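Local atomic coordinates of G-protein alpha subunit Galpha7 (Naegleria fowleri, PDB entry 6NE6), a protein that probably binds and hydrolyses GTP as the alpha subunit of a heterotrimeric G protein, switching intracellular signalling between inactive and active states. Residues 31-36 / 166-171; 77-82 / 106-111; 131-136 / 153-158; 268-273 / 277-282. All coordinates share one frame; numbering follows the deposited sequence.

Contact 1 (31-36 / 166-171). With EDO (1,2-ethanediol), chain I.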
# COMPACT_ATOMS: atom_id res chain seq x y z
N LEU A 31 -1.12 -7.13 13.82
CA LEU A 31 -0.11 -8.08 14.26
C LEU A 31 0.57 -7.60 15.53
O LEU A 31 0.81 -8.40 16.44
CB LEU A 31 0.91 -8.32 13.14
CG LEU A 31 0.30 -8.92 11.86
CD1 LEU A 31 1.36 -9.13 10.77
CD2 LEU A 31 -0.40 -10.24 12.18
N ILE A 32 0.85 -6.30 15.62
CA ILE A 32 1.53 -5.76 16.79
C ILE A 32 0.71 -6.00 18.05
O ILE A 32 1.28 -6.26 19.13
CB ILE A 32 1.83 -4.26 16.57
CG1 ILE A 32 2.93 -4.10 15.51
CG2 ILE A 32 2.28 -3.60 17.87
CD1 ILE A 32 3.01 -2.68 14.97
N TYR A 33 -0.61 -5.98 17.93
CA TYR A 33 -1.50 -6.10 19.08
C TYR A 33 -2.21 -7.45 19.12
O TYR A 33 -3.33 -7.56 19.63
CB TYR A 33 -2.49 -4.93 19.09
CG TYR A 33 -1.75 -3.67 19.48
CD1 TYR A 33 -1.41 -2.71 18.53
CD2 TYR A 33 -1.32 -3.48 20.79
CE1 TYR A 33 -0.70 -1.58 18.89
CE2 TYR A 33 -0.61 -2.35 21.15
CZ TYR A 33 -0.31 -1.41 20.20
OH TYR A 33 0.39 -0.28 20.56
N ASN A 34 -1.55 -8.50 18.62
CA ASN A 34 -1.98 -9.88 18.86
C ASN A 34 -3.38 -10.14 18.31
O ASN A 34 -4.17 -10.88 18.90
CB ASN A 34 -1.93 -10.22 20.35
CG ASN A 34 -0.55 -10.06 20.92
OD1 ASN A 34 0.44 -10.44 20.28
ND2 ASN A 34 -0.46 -9.48 22.11
N ASN A 35 -3.67 -9.54 17.17
CA ASN A 35 -4.97 -9.68 16.52
C ASN A 35 -4.77 -10.17 15.10
O ASN A 35 -5.29 -9.60 14.13
CB ASN A 35 -5.71 -8.34 16.59
CG ASN A 35 -7.15 -8.43 16.11
OD1 ASN A 35 -7.78 -9.49 16.16
ND2 ASN A 35 -7.68 -7.30 15.66
N GLY A 36 -4.00 -11.24 14.97
CA GLY A 36 -3.53 -11.73 13.68
C GLY A 36 -4.59 -12.48 12.90
O GLY A 36 -5.77 -12.55 13.25
N GLN A 166 -8.69 -1.22 15.20
CA GLN A 166 -7.74 -1.94 16.06
C GLN A 166 -7.54 -1.12 17.33
O GLN A 166 -6.79 -0.13 17.31
CB GLN A 166 -6.40 -2.15 15.36
CG GLN A 166 -5.36 -2.82 16.25
CD GLN A 166 -5.82 -4.19 16.71
OE1 GLN A 166 -5.99 -5.09 15.90
NE2 GLN A 166 -6.05 -4.34 18.01
N PRO A 167 -8.18 -1.49 18.44
CA PRO A 167 -7.96 -0.76 19.68
C PRO A 167 -6.69 -1.22 20.37
O PRO A 167 -6.20 -2.34 20.16
CB PRO A 167 -9.19 -1.12 20.52
CG PRO A 167 -9.52 -2.53 20.07
CD PRO A 167 -9.18 -2.56 18.58
N PHE A 168 -6.16 -0.33 21.20
CA PHE A 168 -4.94 -0.64 21.94
C PHE A 168 -4.81 0.38 23.06
O PHE A 168 -5.48 1.41 23.07
CB PHE A 168 -3.70 -0.62 21.05
CG PHE A 168 -3.40 0.71 20.40
CD1 PHE A 168 -2.46 1.59 20.95
CD2 PHE A 168 -4.04 1.08 19.22
CE1 PHE A 168 -2.17 2.81 20.33
CE2 PHE A 168 -3.76 2.30 18.60
CZ PHE A 168 -2.82 3.16 19.15
N THR A 169 -3.94 0.06 24.00
CA THR A 169 -3.65 0.94 25.12
C THR A 169 -2.20 1.39 25.00
O THR A 169 -1.32 0.57 24.72
CB THR A 169 -3.93 0.25 26.46
OG1 THR A 169 -5.34 0.03 26.58
CG2 THR A 169 -3.47 1.11 27.64
N PHE A 170 -1.98 2.68 25.18
CA PHE A 170 -0.64 3.27 25.13
C PHE A 170 -0.51 4.24 26.27
O PHE A 170 -1.37 5.11 26.45
CB PHE A 170 -0.42 3.97 23.79
CG PHE A 170 0.88 4.68 23.69
CD1 PHE A 170 2.06 3.97 23.51
CD2 PHE A 170 0.94 6.05 23.77
CE1 PHE A 170 3.27 4.63 23.41
CE2 PHE A 170 2.14 6.71 23.67
CZ PHE A 170 3.30 6.00 23.49
N LYS A 171 0.57 4.10 27.04
CA LYS A 171 0.78 4.86 28.27
C LYS A 171 -0.50 4.90 29.12
O LYS A 171 -0.94 5.95 29.59
CB LYS A 171 1.29 6.27 27.97
CG LYS A 171 2.65 6.27 27.30
CD LYS A 171 3.21 7.67 27.15
CE LYS A 171 4.56 7.66 26.45
NZ LYS A 171 5.09 9.04 26.21
C1 EDO I . -2.37 -13.48 17.73
O1 EDO I . -2.21 -12.58 16.62
C2 EDO I . -3.80 -13.98 17.74
O2 EDO I . -4.14 -14.47 16.44
O HOH W 1 -5.90 -6.83 19.83
O HOH W 2 0.87 0.30 23.34

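Contact 2 (77-82 / 106-111)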
# COMPACT_ATOMS: atom_id res chain seq x y z
N ARG A 77 5.76 -18.47 -25.26
CA ARG A 77 4.75 -17.64 -25.90
C ARG A 77 3.36 -18.25 -25.71
O ARG A 77 2.40 -17.53 -25.42
CB ARG A 77 5.04 -17.47 -27.39
CG ARG A 77 4.29 -16.29 -28.00
CD ARG A 77 4.28 -16.32 -29.51
NE ARG A 77 3.69 -17.56 -30.01
CZ ARG A 77 2.38 -17.79 -30.07
NH1 ARG A 77 1.52 -16.86 -29.67
NH2 ARG A 77 1.93 -18.95 -30.54
N GLN A 78 3.25 -19.57 -25.86
CA GLN A 78 1.95 -20.21 -25.68
C GLN A 78 1.54 -20.19 -24.22
O GLN A 78 0.35 -20.04 -23.90
CB GLN A 78 2.01 -21.64 -26.22
CG GLN A 78 2.15 -21.70 -27.73
CD GLN A 78 2.50 -23.09 -28.25
OE1 GLN A 78 2.91 -23.97 -27.49
NE2 GLN A 78 2.34 -23.29 -29.55
N ARG A 79 2.51 -20.32 -23.33
CA ARG A 79 2.26 -20.20 -21.90
C ARG A 79 1.74 -18.80 -21.56
O ARG A 79 0.78 -18.65 -20.79
CB ARG A 79 3.56 -20.52 -21.17
CG ARG A 79 3.51 -20.63 -19.68
CD ARG A 79 4.84 -21.21 -19.18
NE ARG A 79 4.86 -22.67 -19.26
CZ ARG A 79 5.82 -23.40 -19.83
NH1 ARG A 79 6.89 -22.82 -20.37
NH2 ARG A 79 5.70 -24.73 -19.84
N ALA A 80 2.32 -17.77 -22.16
CA ALA A 80 1.85 -16.42 -21.94
C ALA A 80 0.43 -16.24 -22.46
O ALA A 80 -0.39 -15.58 -21.82
CB ALA A 80 2.81 -15.42 -22.60
N GLU A 81 0.13 -16.80 -23.64
CA GLU A 81 -1.23 -16.73 -24.17
C GLU A 81 -2.22 -17.42 -23.24
O GLU A 81 -3.34 -16.92 -23.03
CB GLU A 81 -1.29 -17.34 -25.57
CG GLU A 81 -0.59 -16.52 -26.63
CD GLU A 81 -1.09 -16.84 -28.03
OE1 GLU A 81 -2.02 -16.15 -28.51
OE2 GLU A 81 -0.57 -17.79 -28.64
N LYS A 82 -1.84 -18.56 -22.67
CA LYS A 82 -2.72 -19.24 -21.72
C LYS A 82 -3.02 -18.35 -20.52
O LYS A 82 -4.17 -18.23 -20.09
CB LYS A 82 -2.09 -20.57 -21.26
CG LYS A 82 -2.73 -21.14 -20.00
CD LYS A 82 -1.95 -22.31 -19.40
CE LYS A 82 -2.58 -22.77 -18.08
NZ LYS A 82 -1.96 -24.00 -17.50
N ILE A 106 3.31 -19.98 -14.32
CA ILE A 106 3.70 -18.62 -13.94
C ILE A 106 5.15 -18.60 -13.49
O ILE A 106 5.90 -17.68 -13.84
CB ILE A 106 2.74 -18.07 -12.87
CG1 ILE A 106 1.34 -17.89 -13.47
CG2 ILE A 106 3.29 -16.75 -12.30
CD1 ILE A 106 0.24 -17.61 -12.43
N ALA A 107 5.57 -19.60 -12.70
CA ALA A 107 6.97 -19.67 -12.28
C ALA A 107 7.91 -19.81 -13.46
O ALA A 107 9.01 -19.23 -13.47
CB ALA A 107 7.17 -20.83 -11.30
N GLU A 108 7.52 -20.58 -14.48
CA GLU A 108 8.36 -20.69 -15.65
C GLU A 108 8.43 -19.36 -16.40
O GLU A 108 9.51 -18.93 -16.83
CB GLU A 108 7.86 -21.83 -16.55
CG GLU A 108 8.83 -22.26 -17.63
CD GLU A 108 10.15 -22.82 -17.10
OE1 GLU A 108 10.18 -23.51 -16.05
OE2 GLU A 108 11.19 -22.57 -17.75
N LEU A 109 7.29 -18.67 -16.55
CA LEU A 109 7.31 -17.37 -17.22
C LEU A 109 8.09 -16.32 -16.44
O LEU A 109 8.62 -15.37 -17.02
CB LEU A 109 5.89 -16.86 -17.45
CG LEU A 109 5.25 -17.06 -18.82
CD1 LEU A 109 4.03 -16.15 -18.93
CD2 LEU A 109 6.22 -16.79 -19.96
N TRP A 110 8.16 -16.45 -15.11
CA TRP A 110 8.95 -15.51 -14.33
C TRP A 110 10.44 -15.60 -14.64
O TRP A 110 11.19 -14.69 -14.27
CB TRP A 110 8.64 -15.76 -12.85
CG TRP A 110 9.31 -14.91 -11.79
CD1 TRP A 110 9.94 -15.37 -10.68
CD2 TRP A 110 9.37 -13.47 -11.71
NE1 TRP A 110 10.40 -14.32 -9.92
CE2 TRP A 110 10.06 -13.14 -10.53
CE3 TRP A 110 8.90 -12.43 -12.53
CZ2 TRP A 110 10.31 -11.82 -10.13
CZ3 TRP A 110 9.15 -11.11 -12.14
CH2 TRP A 110 9.85 -10.82 -10.95
N LYS A 111 10.88 -16.65 -15.35
CA LYS A 111 12.26 -16.79 -15.83
C LYS A 111 12.47 -16.23 -17.23
O LYS A 111 13.62 -16.14 -17.68
CB LYS A 111 12.68 -18.26 -15.82
CG LYS A 111 12.46 -18.99 -14.50
CD LYS A 111 12.77 -20.48 -14.67
CE LYS A 111 12.02 -21.34 -13.65
NZ LYS A 111 12.09 -22.81 -14.01

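Contact 3 (131-136 / 153-158)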
# COMPACT_ATOMS: atom_id res chain seq x y z
N ALA A 131 4.58 -7.80 -6.28
CA ALA A 131 4.59 -8.79 -7.36
C ALA A 131 5.81 -9.71 -7.28
O ALA A 131 5.67 -10.93 -7.38
CB ALA A 131 4.52 -8.09 -8.71
N SER A 132 7.02 -9.14 -7.13
CA SER A 132 8.19 -10.01 -7.13
C SER A 132 8.21 -10.92 -5.90
O SER A 132 8.65 -12.07 -6.01
CB SER A 132 9.48 -9.19 -7.20
OG SER A 132 9.72 -8.49 -6.00
N TYR A 133 7.73 -10.44 -4.76
CA TYR A 133 7.63 -11.27 -3.57
C TYR A 133 6.82 -12.52 -3.85
O TYR A 133 7.25 -13.64 -3.55
CB TYR A 133 7.00 -10.46 -2.43
CG TYR A 133 6.62 -11.32 -1.24
CD1 TYR A 133 7.52 -11.58 -0.22
CD2 TYR A 133 5.34 -11.88 -1.15
CE1 TYR A 133 7.16 -12.38 0.86
CE2 TYR A 133 4.98 -12.67 -0.09
CZ TYR A 133 5.89 -12.92 0.92
OH TYR A 133 5.52 -13.71 1.98
N TYR A 134 5.63 -12.36 -4.43
CA TYR A 134 4.80 -13.54 -4.66
C TYR A 134 5.44 -14.46 -5.70
O TYR A 134 5.50 -15.68 -5.50
CB TYR A 134 3.38 -13.13 -5.08
CG TYR A 134 2.55 -12.50 -3.97
CD1 TYR A 134 2.41 -13.11 -2.72
CD2 TYR A 134 1.91 -11.28 -4.18
CE1 TYR A 134 1.64 -12.53 -1.72
CE2 TYR A 134 1.14 -10.70 -3.19
CZ TYR A 134 1.01 -11.33 -1.96
OH TYR A 134 0.25 -10.74 -0.96
N PHE A 135 5.97 -13.89 -6.79
CA PHE A 135 6.60 -14.72 -7.81
C PHE A 135 7.78 -15.49 -7.24
O PHE A 135 7.98 -16.68 -7.56
CB PHE A 135 7.10 -13.86 -8.98
CG PHE A 135 6.02 -13.26 -9.85
CD1 PHE A 135 4.85 -13.94 -10.15
CD2 PHE A 135 6.23 -12.01 -10.43
CE1 PHE A 135 3.89 -13.37 -11.00
CE2 PHE A 135 5.28 -11.43 -11.27
CZ PHE A 135 4.12 -12.11 -11.56
N ASP A 136 8.59 -14.84 -6.40
CA ASP A 136 9.77 -15.51 -5.86
C ASP A 136 9.42 -16.57 -4.84
O ASP A 136 10.29 -17.40 -4.51
CB ASP A 136 10.72 -14.50 -5.21
CG ASP A 136 11.50 -13.69 -6.22
OD1 ASP A 136 11.65 -14.14 -7.39
OD2 ASP A 136 12.00 -12.61 -5.83
N VAL A 153 -0.37 -12.12 3.70
CA VAL A 153 -1.58 -11.32 3.88
C VAL A 153 -1.24 -9.84 3.99
O VAL A 153 -1.91 -8.99 3.40
CB VAL A 153 -2.36 -11.81 5.11
CG1 VAL A 153 -3.56 -10.87 5.39
CG2 VAL A 153 -2.86 -13.25 4.92
N VAL A 154 -0.20 -9.51 4.74
CA VAL A 154 0.23 -8.12 4.89
C VAL A 154 0.55 -7.52 3.53
O VAL A 154 0.25 -6.35 3.26
CB VAL A 154 1.45 -8.05 5.83
CG1 VAL A 154 2.07 -6.64 5.85
CG2 VAL A 154 1.05 -8.48 7.24
N ARG A 155 1.13 -8.31 2.63
CA ARG A 155 1.53 -7.80 1.33
C ARG A 155 0.41 -7.78 0.30
O ARG A 155 0.60 -7.23 -0.79
CB ARG A 155 2.69 -8.64 0.80
CG ARG A 155 4.00 -8.36 1.52
CD ARG A 155 5.13 -9.05 0.81
NE ARG A 155 6.42 -8.84 1.46
CZ ARG A 155 7.34 -7.97 1.04
NH1 ARG A 155 7.10 -7.20 -0.02
NH2 ARG A 155 8.50 -7.88 1.67
N ALA A 156 -0.76 -8.34 0.60
CA ALA A 156 -1.86 -8.41 -0.34
C ALA A 156 -2.71 -7.15 -0.22
O ALA A 156 -3.30 -6.90 0.84
CB ALA A 156 -2.72 -9.64 -0.09
N ARG A 157 -2.82 -6.39 -1.30
CA ARG A 157 -3.54 -5.12 -1.29
C ARG A 157 -5.02 -5.41 -1.52
O ARG A 157 -5.50 -5.48 -2.65
CB ARG A 157 -2.98 -4.18 -2.35
CG ARG A 157 -3.46 -2.72 -2.24
CD ARG A 157 -2.79 -1.83 -3.27
NE ARG A 157 -3.13 -2.23 -4.63
CZ ARG A 157 -4.20 -1.79 -5.29
NH1 ARG A 157 -5.01 -0.91 -4.69
NH2 ARG A 157 -4.44 -2.21 -6.52
N ILE A 158 -5.77 -5.57 -0.43
CA ILE A 158 -7.20 -5.85 -0.46
C ILE A 158 -7.95 -4.61 -0.00
O ILE A 158 -7.68 -4.08 1.08
CB ILE A 158 -7.56 -7.06 0.43
CG1 ILE A 158 -6.54 -8.18 0.25
CG2 ILE A 158 -8.97 -7.54 0.14
CD1 ILE A 158 -6.65 -8.92 -1.05

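Contact 4 (268-273 / 277-282)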
# COMPACT_ATOMS: atom_id res chain seq x y z
N GLU A 268 11.36 18.55 -12.28
CA GLU A 268 12.49 19.28 -12.83
C GLU A 268 13.08 20.28 -11.85
O GLU A 268 14.23 20.70 -12.03
CB GLU A 268 12.07 20.00 -14.11
CG GLU A 268 11.70 19.07 -15.25
CD GLU A 268 11.54 19.81 -16.57
OE1 GLU A 268 11.79 21.03 -16.59
OE2 GLU A 268 11.16 19.17 -17.58
N GLU A 269 12.32 20.69 -10.83
CA GLU A 269 12.84 21.61 -9.83
C GLU A 269 13.79 20.94 -8.84
O GLU A 269 14.48 21.65 -8.10
CB GLU A 269 11.68 22.26 -9.06
N TYR A 270 13.85 19.61 -8.79
CA TYR A 270 14.81 18.95 -7.91
C TYR A 270 16.22 19.11 -8.46
O TYR A 270 16.54 18.61 -9.55
CB TYR A 270 14.49 17.46 -7.74
CG TYR A 270 15.55 16.77 -6.93
CD1 TYR A 270 15.71 17.05 -5.57
CD2 TYR A 270 16.42 15.87 -7.51
CE1 TYR A 270 16.68 16.43 -4.82
CE2 TYR A 270 17.41 15.23 -6.76
CZ TYR A 270 17.53 15.52 -5.42
OH TYR A 270 18.51 14.91 -4.67
N LYS A 271 17.07 19.81 -7.70
CA LYS A 271 18.44 20.10 -8.10
C LYS A 271 19.46 19.42 -7.21
O LYS A 271 20.65 19.74 -7.29
CB LYS A 271 18.67 21.62 -8.10
CG LYS A 271 17.80 22.38 -9.09
CD LYS A 271 18.02 21.86 -10.50
CE LYS A 271 17.45 22.81 -11.54
NZ LYS A 271 17.86 22.41 -12.92
N GLY A 272 19.03 18.49 -6.36
CA GLY A 272 19.92 17.80 -5.47
C GLY A 272 20.75 16.75 -6.19
O GLY A 272 20.64 16.54 -7.41
N PRO A 273 21.62 16.09 -5.43
CA PRO A 273 22.52 15.10 -6.03
C PRO A 273 21.79 13.88 -6.55
O PRO A 273 20.68 13.54 -6.12
CB PRO A 273 23.46 14.72 -4.87
CG PRO A 273 23.28 15.79 -3.85
CD PRO A 273 21.89 16.30 -4.00
N PRO A 277 19.15 9.37 -1.72
CA PRO A 277 17.76 9.28 -1.25
C PRO A 277 17.40 10.32 -0.22
O PRO A 277 16.24 10.73 -0.15
CB PRO A 277 17.67 7.86 -0.66
CG PRO A 277 18.85 7.11 -1.23
CD PRO A 277 19.92 8.13 -1.47
N ASP A 278 18.36 10.73 0.62
CA ASP A 278 18.03 11.67 1.68
C ASP A 278 17.75 13.05 1.11
O ASP A 278 16.79 13.72 1.51
CB ASP A 278 19.15 11.71 2.71
CG ASP A 278 19.18 10.47 3.59
OD1 ASP A 278 18.21 9.67 3.53
OD2 ASP A 278 20.15 10.29 4.34
N ALA A 279 18.56 13.49 0.15
CA ALA A 279 18.29 14.77 -0.51
C ALA A 279 16.95 14.72 -1.25
O ALA A 279 16.17 15.68 -1.20
CB ALA A 279 19.42 15.12 -1.48
N ALA A 280 16.67 13.59 -1.91
CA ALA A 280 15.44 13.47 -2.67
C ALA A 280 14.22 13.41 -1.76
O ALA A 280 13.20 14.04 -2.05
CB ALA A 280 15.51 12.24 -3.58
N LYS A 281 14.30 12.69 -0.64
CA LYS A 281 13.12 12.61 0.20
C LYS A 281 12.86 13.92 0.92
O LYS A 281 11.71 14.27 1.18
CB LYS A 281 13.22 11.44 1.20
CG LYS A 281 14.14 11.69 2.39
CD LYS A 281 14.35 10.39 3.16
CE LYS A 281 15.18 10.61 4.41
NZ LYS A 281 15.64 9.30 5.00
N GLU A 282 13.92 14.68 1.22
CA GLU A 282 13.71 15.99 1.84
C GLU A 282 13.00 16.93 0.88
O GLU A 282 12.11 17.69 1.29
CB GLU A 282 15.04 16.57 2.31
CG GLU A 282 15.64 15.81 3.49
CD GLU A 282 14.76 15.85 4.73
OE1 GLU A 282 14.14 16.91 4.99
OE2 GLU A 282 14.68 14.83 5.45

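Contact 1 (31-36 / 166-171)
The Tyr33 ring lies back beside its own backbone N (chi1 -72°), while Phe168 sets CG between backbone N and carbonyl carbon (chi1 62°); together these turns lay the tyrosine over the Phe168 CB. The contact belongs to the GTPase domain: helix 22-32, which follows the probable P-loop, ends here in a Schellman motif against strand 163-170, an outermost strand of the central sheet. Asn34, a residue type that tolerates positive phi, is the C-prime residue of that motif. Phe168 CB sits over the centre of one Tyr33 face, 3.5 Å from the centroid, as a CH-pi contact; the two rings are nearly parallel but slid so far apart that they barely overlap. Beside them the amides of Asn35 and Gln166 meet steeply tilted. Asn35 ND2 gives Gln166 OE1 a nearly straight bond of 2.8 Å (168° at the hydrogen), and Gln166 NE2 donates to Pro167 O at 2.9 Å, so both ends of the buried glutamine amide are held and its flip is settled. Water completes the seam: one molecule bridges Gln166 NE2 and Tyr33 O, while another lies 2.9 Å from Tyr33 OH and donates to Thr169 O at 2.6 Å.

Contact 2 (77-82 / 106-111)
Between 77-82, on helix 74-89, and 106-111, on helix 100-109, the backbones are nearest at Ala80 and Leu109, whose CA atoms are 7.3 Å apart, a spacing that the small alanine makes possible. Leu109 reaches across with one branch: its CD1 rests 3.7 Å from Ala80 CA and 3.9 Å from Ala80 CB, so the methyl packs on the helix backbone as much as on the side chain. Leucine suits this spot because its side chain also touches Met57 and Ile61 of helix 39-66. Arg79 slides past Leu109 in the opposite sense, its CG 4.1 Å from Leu109 CG, and its aliphatic part lies along the leucine. Beyond CD the arginine bends (chi3 -83°) and brings one guanidinium face over Glu108, where NH1 lies 3.4 Å from the methylene CG. The two opposite charges do not pair, since the Glu108 chain turns at chi2 (62°) and carries its carboxylate away to Lys111, whose NZ meets Glu108 OE1 at 2.9 Å from above the carboxylate plane. Arg79 instead bonds Glu75 and Asp105, with Asn76 as a further partner, and these probably fix the guanidinium in its pose. This is ordinary helix-helix packing, Ala80 and Leu109 buried and the charged ends outside, within the all-helical domain of a G-protein alpha subunit, where shorter helices surround one long helix, here 39-66.

Contact 3 (131-136 / 153-158)
Tyr134 OH reaches into the bend near the end of helix 150-154, where it is hydrogen-bonded to Asp152 O and closely surrounded by Arg155 and Ala156. Ala156 N is 3.0 Å from Tyr134 OH, near the plane of the ring, but the angle is too poor for a bond, and this N-H is directed to Val153 O at 3.1 Å. Here the helical domain of the G-protein alpha subunit passes into the chain leading to strand 163-170, a segment that by its sequence probably corresponds to switch I. Tyrosine suits the site because its ring spans the distance from helix 131-136 while its hydroxyl answers a backbone carbonyl; the Ala156 methyl is small enough to lie 3.3 Å from Tyr134 OH. The neighbouring Tyr133 takes the other role, offering a flat face. Its CG stands anti to the backbone N (chi1 169°), which aims the ring at Arg155, and the arginine extends fully from CG to NE across that face. The guanidinium stacks on the ring, planes 10° apart and centres 4.5 Å apart, displaced from the ring centre. Glu151 meets its charge at NE, while Tyr133 OH bonds Asp152 OD1, so acidic residues of helix 150-154 hold a polar atom of each partner and probably steady the stack. Over the middle of the ring sits Arg155 CD, a CH-pi contact 3.4 Å from the Tyr133 centroid.

Contact 4 (268-273 / 277-282)
Van der Waals packing carries the contact between Tyr270, Pro273 and the first turns of helix 277-291. The Ala279 methyl fits against the end of Tyr270 and the flank of Pro273, with its CB 3.3 Å from Tyr270 OH and 3.7 Å from Pro273 CD. Ala280 follows on the same helix, its CB 4.3 Å from Tyr270 CZ. Two successive alanines suit the place because their short side chains let the phenol lie almost on the helix backbone: Tyr270 CE1 comes 3.7 Å from Ala279 O. Phe283, one helical turn from Ala279, also meets Tyr270 in a T-shaped pair, and Leu263 touches both Tyr270 and Ala280.

Hydrogen bonding acts within the loop rather than across to the helix. The chi1 of 175° swings the ring back over its own chain, and Tyr270 OH donates to Pro273 O at 2.9 Å, in the carbonyl plane and on a lone pair. Gly272 N lies 3.4 Å above the plane over the ring centre; the lack of a side chain there leaves room for the hydroxyl close by.

Ionic pairing stays on the helix, where Lys281 NZ meets Asp278 OD1 at 3.0 Å. The lysine also bonds His250 and forms a cation-pi contact with Phe302. The chemistry thus implies a division of labour: a hydrogen bond probably helps shape the loop after helix 250-258, while its attachment to helix 277-291 in the GTPase domain relies on shape and van der Waals contact, with no hydrogen bond between the two segments.

Contacts 1 and 4 belong to the GTPase domain and contact 2 to the helical domain, while contact 3 joins the helical domain to the chain that leads out of it. All four are only partly buried; contact 3 lies most centrally, and contacts 1 and 2 fall on opposite sides of the chain's centre. Contact 1 uses strand 163-170, the next element after helix 150-154 of contact 3. Contact 3 touches both: Leu31 packs on Val154, and Trp110 probably bonds Asp136. Contact 4 touches none. Contact 1 combines aromatic packing with amides and water, contact 2 pairs a leucine-alanine core with an arginine at its side, contact 3 stacks arginine on tyrosine, and contact 4 sets a tyrosine on two alanines.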